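Local coordinates for protein EvdO2 (Micromonospora carbonacea, PDB 4XAB) that probably acts as a metal-dependent oxygenase of the phytanoyl-CoA dioxygenase family, carrying out an oxidative cyclization in orthosomycin biosynthesis, at residues T126-D131 and P214-P219. Numbering follows the deposited sequence.
Sequences TPWHQD and PHYAGP. With NI (nickel (II) ion), chain B.
His129, Asp131 and His215 converge on one nickel ion, each giving it a single atom. The metal lies 2.0 Å from His129 NE2, while Asp131 OD1 and His215 NE2 complete the protein's facial triad; water 1 and two further ligand atoms bring the count to six. Both imidazoles leave the backbone with CG between N and the carbonyl carbon, which turns the two rings toward the same metal with their planes 65° apart. The Asp131 carboxylate stands nearly perpendicular to the His215 ring, at its edge, and its second oxygen, OD2, accepts hydrogen bonds from water 1 (2.7 Å) and His209.

A second shell fixes the rotation of each imidazole. His129 ND1 donates an almost straight bond to Pro127 O (3.0 Å, 167°) lying in the ring plane, so that NE2 is presented to the metal; His215 ND1 is paired with Thr213 O. Backbone pairing joins the two ligand-bearing segments: His129 and His215 form an antiparallel hydrogen-bonded pair, with His215 N to His129 O at 2.9 Å, and Thr126 with Ala217 forms another, with Ala217 N to Thr126 O also at 2.9 Å. The register slips by one residue between these pairs, a beta bulge at the corner where Trp128 sits. There Tyr216 CB lies over the indole face, 3.5 Å from the centroid of the five-membered ring, and the phenol ring continues the contact as an offset stack. Gln130 CG packs alongside Pro214 CG (3.8 Å), and its side-chain amide is held at both ends, OE1 by Leu172 N and NE2 by the carbonyl oxygens of Pro170 and Arg212.

The arrangement is the His-X-Asp...His facial triad of the double-stranded beta helix, as in non-haem iron oxygenases, with nickel bound here.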
ATOM      1  N   THR A 126       0.713 -11.039   2.553  1.00 17.16           N
ATOM      2  CA  THR A 126      -0.426 -10.358   1.958  1.00 17.00           C
ATOM      3  C   THR A 126      -0.656 -11.014   0.604  1.00 15.91           C
ATOM      4  O   THR A 126       0.155 -10.855  -0.314  1.00 16.32           O
ATOM      5  CB  THR A 126      -0.176  -8.852   1.802  1.00 22.00           C
ATOM      6  OG1 THR A 126       0.189  -8.305   3.079  1.00 26.49           O
ATOM      7  CG2 THR A 126      -1.441  -8.162   1.303  1.00 20.38           C
ATOM      8  N   PRO A 127      -1.734 -11.804   0.490  1.00 18.41           N
ATOM      9  CA  PRO A 127      -1.901 -12.630  -0.707  1.00 17.07           C
ATOM     10  C   PRO A 127      -2.067 -11.785  -1.954  1.00 16.63           C
ATOM     11  O   PRO A 127      -2.448 -10.615  -1.844  1.00 18.78           O
ATOM     12  CB  PRO A 127      -3.178 -13.425  -0.411  1.00 17.32           C
ATOM     13  CG  PRO A 127      -3.256 -13.454   1.081  1.00 25.39           C
ATOM     14  CD  PRO A 127      -2.748 -12.106   1.514  1.00 21.81           C
ATOM     15  N   TRP A 128      -1.768 -12.364  -3.111  1.00 18.29           N
ATOM     16  CA  TRP A 128      -2.035 -11.702  -4.387  1.00 16.58           C
ATOM     17  C   TRP A 128      -3.427 -11.082  -4.438  1.00 16.15           C
ATOM     18  O   TRP A 128      -4.413 -11.730  -4.110  1.00 17.32           O
ATOM     19  CB  TRP A 128      -1.879 -12.689  -5.541  1.00 16.25           C
ATOM     20  CG  TRP A 128      -0.457 -12.977  -5.854  1.00 12.75           C
ATOM     21  CD1 TRP A 128       0.250 -14.103  -5.521  1.00 17.91           C
ATOM     22  CD2 TRP A 128       0.444 -12.124  -6.556  1.00 16.01           C
ATOM     23  NE1 TRP A 128       1.536 -13.999  -5.983  1.00 18.00           N
ATOM     24  CE2 TRP A 128       1.687 -12.788  -6.614  1.00 17.36           C
ATOM     25  CE3 TRP A 128       0.325 -10.852  -7.131  1.00 15.69           C
ATOM     26  CZ2 TRP A 128       2.803 -12.230  -7.233  1.00 17.14           C
ATOM     27  CZ3 TRP A 128       1.432 -10.296  -7.751  1.00 14.11           C
ATOM     28  CH2 TRP A 128       2.662 -10.984  -7.794  1.00 18.38           C
ATOM     29  N   HIS A 129      -3.491  -9.818  -4.853  1.00 14.04           N
ATOM     30  CA  HIS A 129      -4.755  -9.105  -5.002  1.00 11.47           C
ATOM     31  C   HIS A 129      -4.559  -7.918  -5.917  1.00 12.42           C
ATOM     32  O   HIS A 129      -3.430  -7.504  -6.183  1.00 12.10           O
ATOM     33  CB  HIS A 129      -5.301  -8.616  -3.642  1.00 12.59           C
ATOM     34  CG  HIS A 129      -4.482  -7.522  -3.014  1.00 15.71           C
ATOM     35  ND1 HIS A 129      -3.291  -7.766  -2.359  1.00 15.82           N
ATOM     36  CD2 HIS A 129      -4.672  -6.180  -2.958  1.00 15.50           C
ATOM     37  CE1 HIS A 129      -2.784  -6.622  -1.924  1.00 18.83           C
ATOM     38  NE2 HIS A 129      -3.598  -5.640  -2.279  1.00 16.85           N
ATOM     39  N   GLN A 130      -5.676  -7.366  -6.388  1.00 12.25           N
ATOM     40  CA  GLN A 130      -5.669  -6.064  -7.035  1.00 14.87           C
ATOM     41  C   GLN A 130      -6.467  -5.135  -6.146  1.00 15.06           C
ATOM     42  O   GLN A 130      -7.529  -5.511  -5.638  1.00 13.52           O
ATOM     43  CB  GLN A 130      -6.273  -6.133  -8.435  1.00 12.35           C
ATOM     44  CG  GLN A 130      -5.416  -6.868  -9.427  1.00 13.57           C
ATOM     45  CD  GLN A 130      -6.236  -7.402 -10.569  1.00 17.36           C
ATOM     46  OE1 GLN A 130      -7.064  -8.292 -10.374  1.00 17.06           O
ATOM     47  NE2 GLN A 130      -6.022  -6.860 -11.764  1.00 15.84           N
ATOM     48  N   ASP A 131      -5.966  -3.920  -5.940  1.00 14.82           N
ATOM     49  CA  ASP A 131      -6.645  -3.017  -5.025  1.00 14.72           C
ATOM     50  C   ASP A 131      -8.057  -2.715  -5.544  1.00 16.90           C
ATOM     51  O   ASP A 131      -8.988  -2.520  -4.761  1.00 14.82           O
ATOM     52  CB  ASP A 131      -5.831  -1.726  -4.832  1.00 16.31           C
ATOM     53  CG  ASP A 131      -4.550  -1.957  -4.053  1.00 16.47           C
ATOM     54  OD1 ASP A 131      -4.427  -3.012  -3.395  1.00 13.66           O
ATOM     55  OD2 ASP A 131      -3.652  -1.097  -4.115  1.00 18.58           O
ATOM     56  N   PRO A 214      -1.744  -6.284 -10.038  1.00 12.66           N
ATOM     57  CA  PRO A 214      -1.717  -7.302  -8.979  1.00 12.51           C
ATOM     58  C   PRO A 214      -0.446  -7.204  -8.145  1.00 14.83           C
ATOM     59  O   PRO A 214       0.646  -6.966  -8.692  1.00 13.72           O
ATOM     60  CB  PRO A 214      -1.763  -8.631  -9.753  1.00 13.91           C
ATOM     61  CG  PRO A 214      -2.336  -8.272 -11.102  1.00 14.03           C
ATOM     62  CD  PRO A 214      -1.784  -6.883 -11.381  1.00 14.03           C
ATOM     63  N   HIS A 215      -0.585  -7.343  -6.830  1.00 13.18           N
ATOM     64  CA  HIS A 215       0.596  -7.360  -5.976  1.00 15.06           C
ATOM     65  C   HIS A 215       0.439  -8.303  -4.797  1.00 15.63           C
ATOM     66  O   HIS A 215      -0.662  -8.712  -4.448  1.00 14.92           O
ATOM     67  CB  HIS A 215       0.951  -5.941  -5.488  1.00 13.86           C
ATOM     68  CG  HIS A 215      -0.202  -5.180  -4.900  1.00 15.49           C
ATOM     69  ND1 HIS A 215      -1.196  -4.619  -5.673  1.00 13.37           N
ATOM     70  CD2 HIS A 215      -0.494  -4.856  -3.619  1.00 16.55           C
ATOM     71  CE1 HIS A 215      -2.067  -4.007  -4.886  1.00 14.72           C
ATOM     72  NE2 HIS A 215      -1.657  -4.121  -3.639  1.00 14.99           N
ATOM     73  N   TYR A 216       1.577  -8.631  -4.194  1.00 13.35           N
ATOM     74  CA  TYR A 216       1.686  -9.621  -3.127  1.00 16.16           C
ATOM     75  C   TYR A 216       2.766  -9.125  -2.190  1.00 17.47           C
ATOM     76  O   TYR A 216       3.687  -8.445  -2.628  1.00 15.49           O
ATOM     77  CB  TYR A 216       2.044 -10.984  -3.719  1.00 15.49           C
ATOM     78  CG  TYR A 216       2.713 -11.966  -2.796  1.00 15.23           C
ATOM     79  CD1 TYR A 216       4.092 -11.948  -2.594  1.00 18.98           C
ATOM     80  CD2 TYR A 216       1.969 -12.943  -2.159  1.00 21.70           C
ATOM     81  CE1 TYR A 216       4.698 -12.857  -1.759  1.00 20.46           C
ATOM     82  CE2 TYR A 216       2.565 -13.856  -1.325  1.00 23.61           C
ATOM     83  CZ  TYR A 216       3.926 -13.805  -1.127  1.00 21.17           C
ATOM     84  OH  TYR A 216       4.516 -14.724  -0.302  1.00 26.55           O
ATOM     85  N   ALA A 217       2.654  -9.435  -0.904  1.00 19.50           N
ATOM     86  CA  ALA A 217       3.766  -9.177   0.012  1.00 22.00           C
ATOM     87  C   ALA A 217       4.050 -10.416   0.826  1.00 26.41           C
ATOM     88  O   ALA A 217       3.135 -11.053   1.340  1.00 22.21           O
ATOM     89  CB  ALA A 217       3.468  -7.994   0.930  1.00 18.75           C
ATOM     90  N   GLY A 218       5.326 -10.755   0.949  1.00 24.05           N
ATOM     91  CA  GLY A 218       5.712 -11.924   1.704  1.00 18.12           C
ATOM     92  C   GLY A 218       5.608 -11.677   3.198  1.00 18.00           C
ATOM     93  O   GLY A 218       5.349 -10.554   3.644  1.00 21.21           O
ATOM     94  N   PRO A 219       5.792 -12.734   3.984  1.00 20.90           N
ATOM     95  CA  PRO A 219       5.836 -12.601   5.443  1.00 22.20           C
ATOM     96  C   PRO A 219       7.078 -11.832   5.883  1.00 21.98           C
ATOM     97  O   PRO A 219       8.024 -11.701   5.104  1.00 21.67           O
ATOM     98  CB  PRO A 219       5.892 -14.052   5.919  1.00 28.86           C
ATOM     99  CG  PRO A 219       6.565 -14.775   4.787  1.00 27.88           C
ATOM    100  CD  PRO A 219       5.999 -14.127   3.552  1.00 21.91           C
TER
HETATM  101 NI    NI B 301      -2.981  -3.697  -2.101  1.00 16.57          NI
HETATM  102  O   HOH W   1      -2.217  -1.842  -1.959  1.00 22.78           O